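Local coordinates for protein Medium/long-chain acyl-CoA thioesterase YigI (Shewanella oneidensis, PDB 3E8P) that probably catalyses the hydrolysis of medium- and long-chain fatty acyl-CoA thioesters, releasing free fatty acids and coenzyme A, at residues Gly109-Arg114 and Thr158-Val163; Thr127-Val132 and Arg143-Asn148; Arg22-Phe27 and Leu39-Tyr44; Ala52-Pro57 and Gly123-Gly128. All blocks are in the same frame, centred on the assembly; numbering follows the deposited sequence.

In the fold
From the N terminus, interaction 3 comes first, closing a short, mostly helical excursion by laying helix 14-29 against the edge strand 40-44. The next strand, 49-54, opens interaction 4, which waits for strand 125-134, after helices 70-90 and 98-107 have gone by. Before it closes, residues 109-114 open interaction 1, so interactions 1 and 4 cross along the chain. Interaction 2, the hairpin of strands 125-134 and 139-148, is formed entirely within the span that interaction 1 later closes; it shares T127 and G128 with interaction 4. Together the four tie an N-terminal helix to one edge of a six-stranded antiparallel sheet and pair strands at several places as far as its other edge, strand 109-117.

Interaction 1: Gly109-Arg114 and Thr158-Val163; sequences GTIDMR and TGTYMV
I111 N gives a nearly straight hydrogen bond to T160 O (2.8 Å, 165°), and T160 N answers by bonding D112 O at 3.0 Å. Two residues, I111 and D112, thus face the single residue T160, which is a classic beta bulge in an otherwise regular antiparallel pair. On one flank of it M162 N bonds G109 O at 2.9 Å; on the other, R114 and T158 exchange a pair of backbone bonds. D112 stands beside T160, its OD1 3.3 Å from T160 OG1, but the stronger partners of both lie in other chains. D112 OD2 and T160 OG1 are hydrogen-bonded to T160 and D112 of the third subunit, while D112 OD1 forms a salt bridge with R114 of the fourth subunit. An alanine at D112 would probably cost R114 of the fourth subunit one of its counter-charges, leaving it D116 of its own chain, and deprive the threonine hydroxyl of the third subunit of its mate. The opposite face, turned toward helix 70-90, carries T110 and Y161 side by side, with T110 OG1 3.2 Å from Y161 CE1. Both hydroxyls are hydrogen-bonded to OD2 of D78, which probably steadies the phenol. Back on the side of D112 and T160, I111 CD1 lies 3.8 Å from T160 CG2 and 4.1 Å from M162 CE. The chemistry is therefore divided: a buried network of charges joins subunits through one face, whereas the other meets D78 and helix 70-90 of its own chain, T110 and M113 also touching Y117 of the second subunit, into which residues 112-114 extend the sheet.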
loop_
_atom_site.group_PDB
_atom_site.type_symbol
_atom_site.label_atom_id
_atom_site.label_comp_id
_atom_site.label_asym_id
_atom_site.label_seq_id
_atom_site.Cartn_x
_atom_site.Cartn_y
_atom_site.Cartn_z
ATOM N N GLY A 109 -0.596 -16.470 -6.891
ATOM C CA GLY A 109 -1.687 -15.695 -6.320
ATOM C C GLY A 109 -1.220 -14.341 -5.820
ATOM O O GLY A 109 -0.030 -14.137 -5.591
ATOM N N THR A 110 -2.152 -13.412 -5.655
ATOM C CA THR A 110 -1.826 -12.071 -5.173
ATOM C C THR A 110 -1.941 -12.025 -3.650
ATOM O O THR A 110 -2.938 -12.473 -3.107
ATOM C CB THR A 110 -2.811 -11.038 -5.733
ATOM O OG1 THR A 110 -2.995 -11.261 -7.133
ATOM C CG2 THR A 110 -2.283 -9.623 -5.510
ATOM N N ILE A 111 -0.925 -11.502 -2.968
ATOM C CA ILE A 111 -0.961 -11.377 -1.510
ATOM C C ILE A 111 -1.529 -9.984 -1.219
ATOM O O ILE A 111 -2.526 -9.839 -0.514
ATOM C CB ILE A 111 0.452 -11.498 -0.901
ATOM C CG1 ILE A 111 1.041 -12.869 -1.247
ATOM C CG2 ILE A 111 0.397 -11.295 0.622
ATOM C CD1 ILE A 111 2.541 -12.972 -1.020
ATOM N N ASP A 112 -0.890 -8.960 -1.771
ATOM C CA ASP A 112 -1.373 -7.602 -1.612
ATOM C C ASP A 112 -1.079 -6.803 -2.872
ATOM O O ASP A 112 -0.260 -7.197 -3.704
ATOM C CB ASP A 112 -0.754 -6.918 -0.380
ATOM C CG ASP A 112 0.719 -6.605 -0.550
ATOM O OD1 ASP A 112 1.059 -5.761 -1.407
ATOM O OD2 ASP A 112 1.542 -7.200 0.180
HETATM N N MSE A 113 -1.780 -5.689 -3.013
HETATM C CA MSE A 113 -1.610 -4.814 -4.156
HETATM C C MSE A 113 -2.010 -3.393 -3.831
HETATM O O MSE A 113 -2.980 -3.150 -3.104
HETATM C CB MSE A 113 -2.453 -5.287 -5.347
HETATM C CG MSE A 113 -2.448 -4.288 -6.505
HETATM SE SE MSE A 113 -3.487 -4.799 -8.074
HETATM C CE MSE A 113 -5.228 -4.894 -7.228
ATOM N N ARG A 114 -1.249 -2.460 -4.388
ATOM C CA ARG A 114 -1.521 -1.046 -4.229
ATOM C C ARG A 114 -1.688 -0.455 -5.616
ATOM O O ARG A 114 -0.851 -0.654 -6.492
ATOM C CB ARG A 114 -0.372 -0.319 -3.530
ATOM C CG ARG A 114 -0.532 1.202 -3.573
ATOM C CD ARG A 114 0.719 1.930 -3.092
ATOM N NE ARG A 114 0.569 3.382 -3.171
ATOM C CZ ARG A 114 0.235 4.175 -2.151
ATOM N NH1 ARG A 114 0.008 3.673 -0.941
ATOM N NH2 ARG A 114 0.127 5.487 -2.345
ATOM N N THR A 158 1.580 -1.848 -7.821
ATOM C CA THR A 158 2.692 -2.564 -7.210
ATOM C C THR A 158 2.031 -3.775 -6.560
ATOM O O THR A 158 1.103 -3.623 -5.762
ATOM C CB THR A 158 3.418 -1.723 -6.131
ATOM O OG1 THR A 158 3.912 -0.519 -6.718
ATOM C CG2 THR A 158 4.598 -2.491 -5.533
ATOM N N GLY A 159 2.481 -4.973 -6.919
ATOM C CA GLY A 159 1.905 -6.172 -6.335
ATOM C C GLY A 159 2.901 -7.150 -5.734
ATOM O O GLY A 159 4.028 -7.291 -6.211
ATOM N N THR A 160 2.482 -7.817 -4.665
ATOM C CA THR A 160 3.302 -8.812 -4.001
ATOM C C THR A 160 2.618 -10.132 -4.324
ATOM O O THR A 160 1.442 -10.329 -4.009
ATOM C CB THR A 160 3.340 -8.576 -2.490
ATOM O OG1 THR A 160 3.909 -7.283 -2.225
ATOM C CG2 THR A 160 4.184 -9.620 -1.820
ATOM N N TYR A 161 3.349 -11.030 -4.974
ATOM C CA TYR A 161 2.787 -12.304 -5.383
ATOM C C TYR A 161 3.458 -13.529 -4.793
ATOM O O TYR A 161 4.658 -13.533 -4.503
ATOM C CB TYR A 161 2.817 -12.397 -6.906
ATOM C CG TYR A 161 1.992 -11.328 -7.579
ATOM C CD1 TYR A 161 0.656 -11.550 -7.891
ATOM C CD2 TYR A 161 2.537 -10.074 -7.861
ATOM C CE1 TYR A 161 -0.122 -10.548 -8.466
ATOM C CE2 TYR A 161 1.774 -9.070 -8.427
ATOM C CZ TYR A 161 0.444 -9.309 -8.727
ATOM O OH TYR A 161 -0.333 -8.304 -9.258
HETATM N N MSE A 162 2.654 -14.567 -4.611
HETATM C CA MSE A 162 3.121 -15.844 -4.092
HETATM C C MSE A 162 3.478 -16.659 -5.338
HETATM O O MSE A 162 2.637 -16.844 -6.218
HETATM C CB MSE A 162 1.995 -16.540 -3.315
HETATM C CG MSE A 162 2.418 -17.780 -2.555
HETATM SE SE MSE A 162 3.564 -17.350 -1.055
HETATM C CE MSE A 162 2.191 -16.845 0.211
ATOM N N VAL A 163 4.716 -17.136 -5.421
ATOM C CA VAL A 163 5.141 -17.924 -6.580
ATOM C C VAL A 163 5.669 -19.302 -6.198
ATOM O O VAL A 163 6.142 -20.063 -7.047
ATOM C CB VAL A 163 6.224 -17.177 -7.385
ATOM C CG1 VAL A 163 5.619 -15.932 -8.033
ATOM C CG2 VAL A 163 7.372 -16.787 -6.466
#

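Interaction 2: Thr127-Val132 and Arg143-Asn148; sequences TGTGSV and RMELHN
G128 and G130 lie close alongside the partner strand, their CA-H groups directed at its carbonyls, with G128 CA 3.1 Å from E145 O and G130 CA 3.0 Å from R143 O. A side chain at G130 would run into that second carbonyl, which explains the fit of glycine there. On the same face L146 leans across, its CG anti to the backbone N (chi1 -172°), and CD1 comes within 3.5 Å of T127 O. This side, with M144, looks toward helix 70-90, where M144 meets L77 and L146 meets V76. The two strands form an antiparallel beta hairpin in the sheet of the hotdog fold, with three hydrogen-bonded pairs, T127-H147, T129-E145 and S131-R143, alternating with the glycine positions. The other face is polar and partly open to solvent. Here E145 is gripped at both carboxylate oxygens: T129 OG1 donates to E145 OE1 at 2.8 Å, nearly in line with the C-O bond, and H147 ND1 donates to OE2 on its syn side. OE2 lies almost in the imidazole plane, although the modelled ND1-OE2 distance is doubtfully short. T127 O sits 3.4 Å above one face of that ring, toward its rim, and T127 CB is 3.5 Å from H147 NE2. Farther along, where S131 and R143 make few side-chain contacts with each other, the arginine turns away to a cation-pi contact with F156 of the fourth subunit.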
loop_
_atom_site.group_PDB
_atom_site.type_symbol
_atom_site.label_atom_id
_atom_site.label_comp_id
_atom_site.label_asym_id
_atom_site.label_seq_id
_atom_site.Cartn_x
_atom_site.Cartn_y
_atom_site.Cartn_z
ATOM N N THR A 127 -3.750 -0.573 -22.356
ATOM C CA THR A 127 -2.665 -1.542 -22.366
ATOM C C THR A 127 -1.879 -1.541 -21.058
ATOM O O THR A 127 -1.581 -0.485 -20.508
ATOM C CB THR A 127 -1.699 -1.239 -23.531
ATOM O OG1 THR A 127 -2.442 -1.196 -24.756
ATOM C CG2 THR A 127 -0.612 -2.309 -23.628
ATOM N N GLY A 128 -1.531 -2.731 -20.578
ATOM C CA GLY A 128 -0.787 -2.843 -19.339
ATOM C C GLY A 128 0.484 -3.673 -19.429
ATOM O O GLY A 128 0.528 -4.719 -20.083
ATOM N N THR A 129 1.530 -3.192 -18.769
ATOM C CA THR A 129 2.813 -3.884 -18.734
ATOM C C THR A 129 3.323 -3.827 -17.304
ATOM O O THR A 129 2.803 -3.072 -16.478
ATOM C CB THR A 129 3.873 -3.208 -19.646
ATOM O OG1 THR A 129 4.219 -1.928 -19.104
ATOM C CG2 THR A 129 3.331 -3.032 -21.079
ATOM N N GLY A 130 4.341 -4.622 -17.010
ATOM C CA GLY A 130 4.894 -4.611 -15.671
ATOM C C GLY A 130 6.318 -5.117 -15.659
ATOM O O GLY A 130 6.894 -5.388 -16.712
ATOM N N SER A 131 6.886 -5.230 -14.462
ATOM C CA SER A 131 8.236 -5.731 -14.293
ATOM C C SER A 131 8.413 -6.180 -12.855
ATOM O O SER A 131 7.677 -5.763 -11.948
ATOM C CB SER A 131 9.281 -4.660 -14.648
ATOM O OG SER A 131 9.212 -3.537 -13.780
ATOM N N VAL A 132 9.396 -7.045 -12.663
ATOM C CA VAL A 132 9.709 -7.608 -11.363
ATOM C C VAL A 132 10.712 -6.701 -10.675
ATOM O O VAL A 132 11.750 -6.388 -11.250
ATOM C CB VAL A 132 10.328 -9.019 -11.532
ATOM C CG1 VAL A 132 10.677 -9.623 -10.167
ATOM C CG2 VAL A 132 9.358 -9.918 -12.294
ATOM N N ARG A 143 5.908 -4.187 -10.309
ATOM C CA ARG A 143 5.359 -2.869 -10.586
ATOM C C ARG A 143 4.540 -3.006 -11.874
ATOM O O ARG A 143 4.975 -3.648 -12.829
ATOM C CB ARG A 143 6.472 -1.837 -10.779
ATOM C CG ARG A 143 6.875 -1.146 -9.489
ATOM C CD ARG A 143 7.784 0.045 -9.720
ATOM N NE ARG A 143 7.905 0.850 -8.506
ATOM C CZ ARG A 143 8.664 1.937 -8.392
ATOM N NH1 ARG A 143 9.383 2.364 -9.424
ATOM N NH2 ARG A 143 8.697 2.596 -7.241
HETATM N N MSE A 144 3.346 -2.427 -11.897
HETATM C CA MSE A 144 2.508 -2.515 -13.082
HETATM C C MSE A 144 2.166 -1.123 -13.568
HETATM O O MSE A 144 2.243 -0.157 -12.817
HETATM C CB MSE A 144 1.213 -3.275 -12.785
HETATM C CG MSE A 144 1.412 -4.690 -12.289
HETATM SE SE MSE A 144 1.990 -4.752 -10.407
HETATM C CE MSE A 144 0.278 -4.948 -9.576
ATOM N N GLU A 145 1.747 -1.037 -14.818
ATOM C CA GLU A 145 1.411 0.241 -15.405
ATOM C C GLU A 145 0.332 0.067 -16.464
ATOM O O GLU A 145 0.371 -0.872 -17.260
ATOM C CB GLU A 145 2.686 0.841 -16.010
ATOM C CG GLU A 145 2.493 1.894 -17.058
ATOM C CD GLU A 145 2.016 1.340 -18.391
ATOM O OE1 GLU A 145 2.536 0.294 -18.851
ATOM O OE2 GLU A 145 1.124 1.972 -18.986
ATOM N N LEU A 146 -0.633 0.975 -16.452
ATOM C CA LEU A 146 -1.723 0.959 -17.419
ATOM C C LEU A 146 -1.748 2.305 -18.158
ATOM O O LEU A 146 -1.706 3.367 -17.532
ATOM C CB LEU A 146 -3.063 0.745 -16.712
ATOM C CG LEU A 146 -4.257 0.508 -17.643
ATOM C CD1 LEU A 146 -4.180 -0.907 -18.213
ATOM C CD2 LEU A 146 -5.565 0.696 -16.881
ATOM N N HIS A 147 -1.802 2.255 -19.484
ATOM C CA HIS A 147 -1.865 3.466 -20.299
ATOM C C HIS A 147 -2.923 3.255 -21.381
ATOM O O HIS A 147 -3.397 2.133 -21.565
ATOM C CB HIS A 147 -0.496 3.777 -20.933
ATOM C CG HIS A 147 0.010 2.726 -21.877
ATOM N ND1 HIS A 147 0.847 1.703 -21.479
ATOM C CD2 HIS A 147 -0.177 2.560 -23.210
ATOM C CE1 HIS A 147 1.155 0.955 -22.526
ATOM N NE2 HIS A 147 0.546 1.455 -23.588
ATOM N N ASN A 148 -3.319 4.320 -22.077
ATOM C CA ASN A 148 -4.314 4.191 -23.148
ATOM C C ASN A 148 -3.584 4.160 -24.495
ATOM O O ASN A 148 -2.350 4.170 -24.525
ATOM C CB ASN A 148 -5.343 5.325 -23.100
ATOM C CG ASN A 148 -4.761 6.667 -23.477
ATOM O OD1 ASN A 148 -3.638 6.758 -23.975
ATOM N ND2 ASN A 148 -5.536 7.725 -23.253
#

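Interaction 3: Arg22-Phe27 and Leu39-Tyr44; sequences RVAEVF and LDIKRY
I41 pushes its CD1 against the helix at F27, meeting F27 CB at 3.6 Å and the carbonyl carbon F27 C at 3.5 Å. This is a helix laid on the edge of a sheet: residues 22-27 of helix 14-29 run roughly antiparallel to strand 40-44, an outermost strand of the hotdog fold within the chain, the two short axes 8.3 Å apart at their closest. The side-chain contact is wholly apolar. The other branch of the isoleucine, CG2, reaches A24 CB at 4.1 Å, so the two branches span A24 and F27, three residues apart on the helix. An alanine in place of I41 would probably open a gap between strand and helix at A24 and F27, whose contacts with CG2 and CD1 would be lost. A bulge at K42 and R43, both opposite E50 on the neighbouring strand, separates I41 from Y44, yet both point their side chains toward the helix. Y44, with CG anti to the backbone N (chi1 -171°), lays CD2 3.9 Å from A24 CB. Its CE2 meets V23 CG1 at 4.0 Å, and V23 also packs on L83 and F86 of helix 70-90. The tyrosine OH is hydrogen-bonded to the carbonyl oxygen of L83.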
loop_
_atom_site.group_PDB
_atom_site.type_symbol
_atom_site.label_atom_id
_atom_site.label_comp_id
_atom_site.label_asym_id
_atom_site.label_seq_id
_atom_site.Cartn_x
_atom_site.Cartn_y
_atom_site.Cartn_z
ATOM N N ARG A 22 1.254 -21.976 -22.839
ATOM C CA ARG A 22 0.125 -22.656 -22.213
ATOM C C ARG A 22 -0.569 -21.699 -21.240
ATOM O O ARG A 22 -1.793 -21.575 -21.245
ATOM C CB ARG A 22 0.617 -23.904 -21.467
ATOM C CG ARG A 22 -0.428 -24.579 -20.580
ATOM C CD ARG A 22 -1.458 -25.364 -21.384
ATOM N NE ARG A 22 -2.684 -25.606 -20.618
ATOM C CZ ARG A 22 -2.743 -26.288 -19.476
ATOM N NH1 ARG A 22 -1.645 -26.816 -18.949
ATOM N NH2 ARG A 22 -3.905 -26.427 -18.849
ATOM N N VAL A 23 0.220 -21.018 -20.414
ATOM C CA VAL A 23 -0.324 -20.078 -19.443
ATOM C C VAL A 23 -1.046 -18.917 -20.121
ATOM O O VAL A 23 -2.099 -18.483 -19.660
ATOM C CB VAL A 23 0.782 -19.509 -18.534
ATOM C CG1 VAL A 23 0.190 -18.491 -17.575
ATOM C CG2 VAL A 23 1.445 -20.631 -17.760
ATOM N N ALA A 24 -0.477 -18.418 -21.215
ATOM C CA ALA A 24 -1.077 -17.311 -21.956
ATOM C C ALA A 24 -2.453 -17.708 -22.484
ATOM O O ALA A 24 -3.387 -16.907 -22.473
ATOM C CB ALA A 24 -0.168 -16.899 -23.115
ATOM N N GLU A 25 -2.567 -18.954 -22.933
ATOM C CA GLU A 25 -3.819 -19.486 -23.471
ATOM C C GLU A 25 -4.912 -19.557 -22.408
ATOM O O GLU A 25 -6.059 -19.183 -22.661
ATOM C CB GLU A 25 -3.591 -20.888 -24.043
ATOM C CG GLU A 25 -4.122 -21.102 -25.458
ATOM C CD GLU A 25 -5.642 -21.015 -25.566
ATOM O OE1 GLU A 25 -6.188 -19.888 -25.552
ATOM O OE2 GLU A 25 -6.293 -22.081 -25.669
ATOM N N VAL A 26 -4.559 -20.047 -21.226
ATOM C CA VAL A 26 -5.534 -20.154 -20.150
ATOM C C VAL A 26 -6.096 -18.786 -19.764
ATOM O O VAL A 26 -7.307 -18.621 -19.657
ATOM C CB VAL A 26 -4.923 -20.813 -18.888
ATOM C CG1 VAL A 26 -5.979 -20.930 -17.803
ATOM C CG2 VAL A 26 -4.369 -22.189 -19.227
ATOM N N PHE A 27 -5.220 -17.807 -19.563
ATOM C CA PHE A 27 -5.660 -16.468 -19.180
ATOM C C PHE A 27 -6.428 -15.728 -20.264
ATOM O O PHE A 27 -7.305 -14.921 -19.957
ATOM C CB PHE A 27 -4.473 -15.611 -18.742
ATOM C CG PHE A 27 -4.018 -15.875 -17.334
ATOM C CD1 PHE A 27 -3.488 -17.113 -16.972
ATOM C CD2 PHE A 27 -4.109 -14.876 -16.365
ATOM C CE1 PHE A 27 -3.056 -17.352 -15.667
ATOM C CE2 PHE A 27 -3.678 -15.104 -15.055
ATOM C CZ PHE A 27 -3.151 -16.343 -14.709
ATOM N N LEU A 39 -10.627 -8.963 -21.488
ATOM C CA LEU A 39 -9.203 -8.814 -21.216
ATOM C C LEU A 39 -8.391 -9.764 -22.107
ATOM O O LEU A 39 -8.671 -10.960 -22.159
ATOM C CB LEU A 39 -8.960 -9.083 -19.725
ATOM C CG LEU A 39 -7.581 -8.888 -19.099
ATOM C CD1 LEU A 39 -7.726 -8.708 -17.598
ATOM C CD2 LEU A 39 -6.711 -10.085 -19.408
ATOM N N ASP A 40 -7.400 -9.220 -22.818
ATOM C CA ASP A 40 -6.563 -10.014 -23.730
ATOM C C ASP A 40 -5.066 -10.035 -23.420
ATOM O O ASP A 40 -4.480 -9.016 -23.049
ATOM C CB ASP A 40 -6.710 -9.500 -25.163
ATOM C CG ASP A 40 -8.128 -9.570 -25.671
ATOM O OD1 ASP A 40 -8.359 -9.095 -26.800
ATOM O OD2 ASP A 40 -9.007 -10.099 -24.955
ATOM N N ILE A 41 -4.449 -11.200 -23.583
ATOM C CA ILE A 41 -3.012 -11.327 -23.379
ATOM C C ILE A 41 -2.399 -11.165 -24.776
ATOM O O ILE A 41 -2.265 -12.127 -25.530
ATOM C CB ILE A 41 -2.624 -12.706 -22.775
ATOM C CG1 ILE A 41 -3.089 -12.796 -21.320
ATOM C CG2 ILE A 41 -1.110 -12.888 -22.802
ATOM C CD1 ILE A 41 -4.573 -12.915 -21.159
ATOM N N LYS A 42 -2.058 -9.926 -25.115
ATOM C CA LYS A 42 -1.493 -9.598 -26.417
ATOM C C LYS A 42 -0.203 -10.358 -26.706
ATOM O O LYS A 42 -0.043 -10.921 -27.783
ATOM C CB LYS A 42 -1.248 -8.089 -26.508
ATOM C CG LYS A 42 -1.062 -7.571 -27.922
ATOM C CD LYS A 42 -0.876 -6.054 -27.946
ATOM C CE LYS A 42 -0.725 -5.532 -29.369
ATOM N NZ LYS A 42 -0.420 -4.075 -29.405
ATOM N N ARG A 43 0.709 -10.367 -25.739
ATOM C CA ARG A 43 1.983 -11.063 -25.879
ATOM C C ARG A 43 2.461 -11.518 -24.510
ATOM O O ARG A 43 2.227 -10.836 -23.516
ATOM C CB ARG A 43 3.029 -10.143 -26.514
ATOM C CG ARG A 43 2.870 -9.971 -28.014
ATOM C CD ARG A 43 3.895 -8.995 -28.574
ATOM N NE ARG A 43 3.550 -7.599 -28.304
ATOM C CZ ARG A 43 2.513 -6.966 -28.846
ATOM N NH1 ARG A 43 1.707 -7.599 -29.690
ATOM N NH2 ARG A 43 2.287 -5.692 -28.560
ATOM N N TYR A 44 3.128 -12.668 -24.462
ATOM C CA TYR A 44 3.627 -13.202 -23.200
ATOM C C TYR A 44 4.850 -14.088 -23.419
ATOM O O TYR A 44 4.742 -15.202 -23.930
ATOM C CB TYR A 44 2.513 -13.989 -22.496
ATOM C CG TYR A 44 2.835 -14.414 -21.080
ATOM C CD1 TYR A 44 3.339 -13.506 -20.157
ATOM C CD2 TYR A 44 2.593 -15.714 -20.650
ATOM C CE1 TYR A 44 3.591 -13.878 -18.842
ATOM C CE2 TYR A 44 2.842 -16.093 -19.335
ATOM C CZ TYR A 44 3.340 -15.168 -18.433
ATOM O OH TYR A 44 3.578 -15.526 -17.118
#

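Interaction 4: Ala52-Pro57 and Gly123-Gly128; sequences AINMKP and GQIFTG
I53 and F126 form an antiparallel hydrogen-bonded pair, the short strand axes running at 167° to each other. I53 N bonds F126 O at 2.9 Å, and F126 N returns a straighter bond to I53 O at 3.0 Å, from a position tilted out of the carbonyl plane. Past the end of the regular strand the ladder is prolonged by M55 N, which bonds Q124 O at 2.8 Å. G123, just before, has a backbone shape (phi 151°) that calls for glycine, since a side chain would jam against the preceding carbonyl. Among the side chains, I53 and F126 share the inner face, CG2 of I53 lying 3.8 Å from F126 CB. M55 runs alongside the phenylalanine; with its chain bent beyond CG, the CE methyl comes in at the ring edge, near the plane, 3.6 Å from F126 CE2. L68 touches both M55 and F126, and I53 rests on V72 and V76 of helix 70-90. The outer face is looser and more exposed. There N54 and I125 lie side by side, N54 OD1 only 3.3 Å from I125 CG1, an apolar neighbour that gives the amide oxygen no bond. A52 and T127 form the next non-hydrogen-bonded pair. Strands distant in sequence thus become neighbours in the antiparallel sheet, their inner side chains turned toward a long helix, the arrangement characteristic of the hotdog fold of this thioesterase superfamily.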
loop_
_atom_site.group_PDB
_atom_site.type_symbol
_atom_site.label_atom_id
_atom_site.label_comp_id
_atom_site.label_asym_id
_atom_site.label_seq_id
_atom_site.Cartn_x
_atom_site.Cartn_y
_atom_site.Cartn_z
ATOM N N ALA A 52 -4.029 -6.204 -22.874
ATOM C CA ALA A 52 -4.830 -5.169 -23.506
ATOM C C ALA A 52 -6.305 -5.470 -23.311
ATOM O O ALA A 52 -6.708 -6.627 -23.159
ATOM C CB ALA A 52 -4.509 -5.083 -24.987
ATOM N N ILE A 53 -7.102 -4.411 -23.308
ATOM C CA ILE A 53 -8.534 -4.518 -23.136
ATOM C C ILE A 53 -9.160 -3.316 -23.837
ATOM O O ILE A 53 -8.825 -2.167 -23.551
ATOM C CB ILE A 53 -8.907 -4.516 -21.625
ATOM C CG1 ILE A 53 -10.426 -4.555 -21.451
ATOM C CG2 ILE A 53 -8.312 -3.276 -20.936
ATOM C CD1 ILE A 53 -10.869 -4.724 -20.000
ATOM N N ASN A 54 -10.058 -3.579 -24.776
ATOM C CA ASN A 54 -10.703 -2.490 -25.490
ATOM C C ASN A 54 -11.809 -1.923 -24.645
ATOM O O ASN A 54 -12.415 -2.631 -23.843
ATOM C CB ASN A 54 -11.287 -2.970 -26.817
ATOM C CG ASN A 54 -10.262 -3.641 -27.684
ATOM O OD1 ASN A 54 -9.214 -3.073 -27.974
ATOM N ND2 ASN A 54 -10.553 -4.861 -28.099
HETATM N N MSE A 55 -12.065 -0.637 -24.832
HETATM C CA MSE A 55 -13.118 0.053 -24.112
HETATM C C MSE A 55 -14.447 -0.361 -24.714
HETATM O O MSE A 55 -14.583 -0.435 -25.934
HETATM C CB MSE A 55 -12.953 1.562 -24.267
HETATM C CG MSE A 55 -14.106 2.375 -23.718
HETATM SE SE MSE A 55 -14.182 2.264 -21.806
HETATM C CE MSE A 55 -13.194 3.878 -21.370
ATOM N N LYS A 56 -15.412 -0.658 -23.855
ATOM C CA LYS A 56 -16.750 -1.022 -24.293
ATOM C C LYS A 56 -17.685 -0.441 -23.253
ATOM O O LYS A 56 -17.305 -0.281 -22.092
ATOM C CB LYS A 56 -16.923 -2.547 -24.417
ATOM C CG LYS A 56 -16.833 -3.355 -23.146
ATOM C CD LYS A 56 -17.117 -4.833 -23.447
ATOM C CE LYS A 56 -16.848 -5.725 -22.246
ATOM N NZ LYS A 56 -17.055 -7.172 -22.541
ATOM N N PRO A 57 -18.918 -0.105 -23.655
ATOM C CA PRO A 57 -19.906 0.476 -22.740
ATOM C C PRO A 57 -19.998 -0.173 -21.354
ATOM O O PRO A 57 -20.096 0.528 -20.349
ATOM C CB PRO A 57 -21.214 0.358 -23.531
ATOM C CG PRO A 57 -20.750 0.483 -24.952
ATOM C CD PRO A 57 -19.528 -0.402 -24.964
ATOM N N GLY A 123 -9.941 6.692 -22.969
ATOM C CA GLY A 123 -9.196 5.993 -24.000
ATOM C C GLY A 123 -10.026 4.968 -24.755
ATOM O O GLY A 123 -11.124 4.602 -24.332
ATOM N N GLN A 124 -9.499 4.499 -25.879
ATOM C CA GLN A 124 -10.201 3.520 -26.698
ATOM C C GLN A 124 -9.715 2.118 -26.381
ATOM O O GLN A 124 -10.511 1.175 -26.297
ATOM C CB GLN A 124 -9.974 3.823 -28.180
ATOM C CG GLN A 124 -10.429 5.211 -28.596
ATOM C CD GLN A 124 -10.034 5.545 -30.023
ATOM O OE1 GLN A 124 -10.451 4.871 -30.974
ATOM N NE2 GLN A 124 -9.219 6.585 -30.183
ATOM N N ILE A 125 -8.403 1.994 -26.212
ATOM C CA ILE A 125 -7.766 0.721 -25.898
ATOM C C ILE A 125 -6.778 0.925 -24.759
ATOM O O ILE A 125 -5.905 1.788 -24.837
ATOM C CB ILE A 125 -6.980 0.155 -27.111
ATOM C CG1 ILE A 125 -7.940 -0.094 -28.280
ATOM C CG2 ILE A 125 -6.254 -1.142 -26.718
ATOM C CD1 ILE A 125 -7.262 -0.624 -29.526
ATOM N N PHE A 126 -6.917 0.130 -23.705
ATOM C CA PHE A 126 -6.023 0.230 -22.566
ATOM C C PHE A 126 -5.018 -0.917 -22.581
ATOM O O PHE A 126 -5.383 -2.078 -22.793
ATOM C CB PHE A 126 -6.845 0.241 -21.278
ATOM C CG PHE A 126 -7.713 1.466 -21.140
ATOM C CD1 PHE A 126 -7.166 2.681 -20.741
ATOM C CD2 PHE A 126 -9.061 1.419 -21.466
ATOM C CE1 PHE A 126 -7.943 3.831 -20.672
ATOM C CE2 PHE A 126 -9.849 2.566 -21.400
ATOM C CZ PHE A 126 -9.289 3.775 -21.003
ATOM N N THR A 127 -3.750 -0.573 -22.356
ATOM C CA THR A 127 -2.665 -1.542 -22.366
ATOM C C THR A 127 -1.879 -1.541 -21.058
ATOM O O THR A 127 -1.581 -0.485 -20.508
ATOM C CB THR A 127 -1.699 -1.239 -23.531
ATOM O OG1 THR A 127 -2.442 -1.196 -24.756
ATOM C CG2 THR A 127 -0.612 -2.309 -23.628
ATOM N N GLY A 128 -1.531 -2.731 -20.578
ATOM C CA GLY A 128 -0.787 -2.843 -19.339
ATOM C C GLY A 128 0.484 -3.673 -19.429
ATOM O O GLY A 128 0.528 -4.719 -20.083
#